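Local coordinates for protein putative D-arabinose 5-phosphate isomerase (Klebsiella pneumoniae subsp. pneumoniae, PDB 3K2V) that probably interconverts D-arabinose 5-phosphate and D-ribulose 5-phosphate, and binds a CMP-linked 3-deoxy-octulosonic acid through the regulatory-type CBS domain pair present here, at residues H125-V129 / V140-H144. Residues are numbered along the deposited sequence; the frame is centred on the assembly and turned at random. Where two conformers were deposited one is given.
Sequences HITCV and VVHMH. With CMK (cytidine 5'-monophosphate 3-deoxy-beta-D-gulo-oct-2-ulo-pyranosonic acid), chain C.
Strands 128-133 and 136-142 form an antiparallel hairpin. Val129 and Val141 are a hydrogen-bonded pair (Val129 N to Val141 O 2.9 Å, Val141 N to Val129 O 3.0 Å); Cys128 and His142 follow as a non-hydrogen-bonded pair, CA-CA 4.1 Å. Met143 N donates to Thr127 O (2.8 Å) as helix 143-146 begins. His142 (chi1 t, chi2 -81°) is its N-cap: ND1 accepts from His144 N at 3.0 Å. A water joins His142 NE2 (2.7 Å) to Thr127 OG1 (2.9 Å; chi1 p). Helix 114-124, this hairpin and helix 143-146 are the alpha-beta-beta-alpha part of the second CBS domain's beta-alpha-beta-beta-alpha motif. His125 (phi/psi 55/51) closes helix 114-124 in a Schellman motif; its ND1 (chi1 m) hydrogen-bonds CMK O8 weakly (3.0 Å). Ile126 puts CG2 3.6 Å from CMK C6C, and Cys128 O accepts from CMK N4C (3.0 Å). Cys128 SG (chi1 t) is unusually close to Val140 CG1 (2.9 Å); both residues have alternate conformers. On the face opposite Cys128 and His142, Val129 CG1 (chi1 p) meets Val141 CB (chi1 t) at 4.1 Å. Selenomethionine Met143 (t, t, m) carries CE to 3.5 Å from Ile126 O; its side chain packs on Met121 of its own chain and on Met143 of the second subunit.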
# COMPACT_ATOMS: atom_id res chain seq x y z
N HIS A 125 1.83 7.05 8.30
CA HIS A 125 2.19 6.51 6.98
C HIS A 125 1.74 5.07 6.75
O HIS A 125 2.51 4.21 6.32
CB HIS A 125 3.69 6.68 6.71
CG HIS A 125 4.13 8.10 6.86
ND1 HIS A 125 4.31 8.95 5.78
CD2 HIS A 125 4.35 8.85 7.97
CE1 HIS A 125 4.66 10.14 6.23
NE2 HIS A 125 4.69 10.11 7.55
N ILE A 126 0.46 4.84 7.00
CA ILE A 126 -0.18 3.56 6.76
C ILE A 126 -1.41 3.82 5.90
O ILE A 126 -1.87 4.95 5.84
CB ILE A 126 -0.57 2.87 8.09
CG1 ILE A 126 -1.54 3.75 8.91
CG2 ILE A 126 0.70 2.55 8.90
CD1 ILE A 126 -2.06 3.12 10.28
N THR A 127 -1.91 2.80 5.22
CA THR A 127 -3.09 2.99 4.38
C THR A 127 -4.33 2.19 4.85
O THR A 127 -5.35 2.20 4.19
CB THR A 127 -2.79 2.67 2.95
OG1 THR A 127 -2.26 1.35 2.86
CG2 THR A 127 -1.74 3.71 2.38
N CYS A 128 -4.23 1.53 5.99
CA CYS A 128 -5.37 0.72 6.49
C CYS A 128 -5.26 0.62 8.01
O CYS A 128 -4.18 0.31 8.52
CB CYS A 128 -5.38 -0.68 5.82
SG CYS A 128 -6.95 -1.64 5.94
N VAL A 129 -6.37 0.89 8.74
CA VAL A 129 -6.37 0.96 10.20
C VAL A 129 -7.41 -0.03 10.76
O VAL A 129 -8.47 -0.25 10.16
CB VAL A 129 -6.61 2.43 10.68
CG1 VAL A 129 -7.98 2.93 10.23
CG2 VAL A 129 -6.49 2.58 12.19
N VAL A 140 -12.17 -3.05 9.69
CA VAL A 140 -10.97 -2.44 9.11
C VAL A 140 -11.42 -1.37 8.14
O VAL A 140 -12.43 -1.54 7.45
CB VAL A 140 -10.10 -3.48 8.40
CG1 VAL A 140 -8.89 -2.85 7.77
CG2 VAL A 140 -9.66 -4.59 9.36
N VAL A 141 -10.69 -0.26 8.12
CA VAL A 141 -10.93 0.82 7.18
C VAL A 141 -9.66 1.06 6.39
O VAL A 141 -8.60 1.17 6.98
CB VAL A 141 -11.27 2.15 7.88
CG1 VAL A 141 -11.67 3.20 6.82
CG2 VAL A 141 -12.37 1.98 8.89
N HIS A 142 -9.80 1.18 5.07
CA HIS A 142 -8.69 1.48 4.18
C HIS A 142 -8.83 2.93 3.72
O HIS A 142 -9.95 3.46 3.63
CB HIS A 142 -8.74 0.57 2.95
CG HIS A 142 -7.46 0.53 2.16
ND1 HIS A 142 -7.13 1.50 1.25
CD2 HIS A 142 -6.45 -0.37 2.15
CE1 HIS A 142 -5.95 1.21 0.70
NE2 HIS A 142 -5.52 0.08 1.23
N MSE A 143 -7.70 3.55 3.43
CA MSE A 143 -7.71 4.91 2.89
C MSE A 143 -8.67 5.01 1.69
O MSE A 143 -9.39 6.01 1.59
CB MSE A 143 -6.29 5.38 2.52
CG MSE A 143 -6.14 6.91 2.38
SE MSE A 143 -4.23 7.44 2.36
CE MSE A 143 -3.85 7.31 4.27
N HIS A 144 -8.73 3.99 0.84
CA HIS A 144 -9.67 3.98 -0.31
C HIS A 144 -11.13 4.15 0.11
O HIS A 144 -11.91 4.80 -0.58
CB HIS A 144 -9.56 2.69 -1.12
CG HIS A 144 -8.35 2.62 -1.99
ND1 HIS A 144 -7.94 3.65 -2.79
CD2 HIS A 144 -7.46 1.62 -2.18
CE1 HIS A 144 -6.85 3.30 -3.44
NE2 HIS A 144 -6.54 2.07 -3.10
N1C CMK C . 0.86 -1.22 10.72
C2C CMK C . 0.28 -1.27 12.00
N3C CMK C . -1.09 -1.08 12.10
C4C CMK C . -1.90 -0.78 11.02
C5C CMK C . -1.33 -0.73 9.73
C6C CMK C . 0.05 -0.94 9.60
O2C CMK C . 0.95 -1.52 13.02
N4C CMK C . -3.22 -0.61 11.26
C1' CMK C . 2.34 -1.44 10.60
C2' CMK C . 2.69 -2.44 9.49
O2' CMK C . 2.65 -3.76 10.04
C3' CMK C . 4.11 -2.00 9.12
C4' CMK C . 4.09 -0.48 9.38
O4' CMK C . 2.90 -0.19 10.22
O3' CMK C . 5.05 -2.62 9.98
C5' CMK C . 3.88 0.34 8.12
O5' CMK C . 2.71 -0.10 7.37
PA CMK C . 2.92 -0.32 5.75
O1A CMK C . 3.84 -1.48 5.55
O2A CMK C . 1.60 -0.54 5.09
O6 CMK C . 4.24 2.78 3.79
C2 CMK C . 4.38 1.37 4.09
O2 CMK C . 3.58 1.10 5.28
C3 CMK C . 3.90 0.58 2.86
C4 CMK C . 4.49 1.10 1.53
O4 CMK C . 3.88 0.38 0.41
C5 CMK C . 4.31 2.59 1.37
C6 CMK C . 4.94 3.24 2.60
C7 CMK C . 4.79 4.76 2.61
C1 CMK C . 5.81 1.01 4.52
O1X CMK C . 6.17 1.48 5.63
O1Y CMK C . 6.50 0.26 3.81
O5 CMK C . 2.91 2.96 1.27
C8 CMK C . 5.58 5.38 3.76
O8 CMK C . 5.20 6.75 3.87
O7 CMK C . 5.28 5.28 1.39
O HOH W 1 -2.97 -0.55 0.82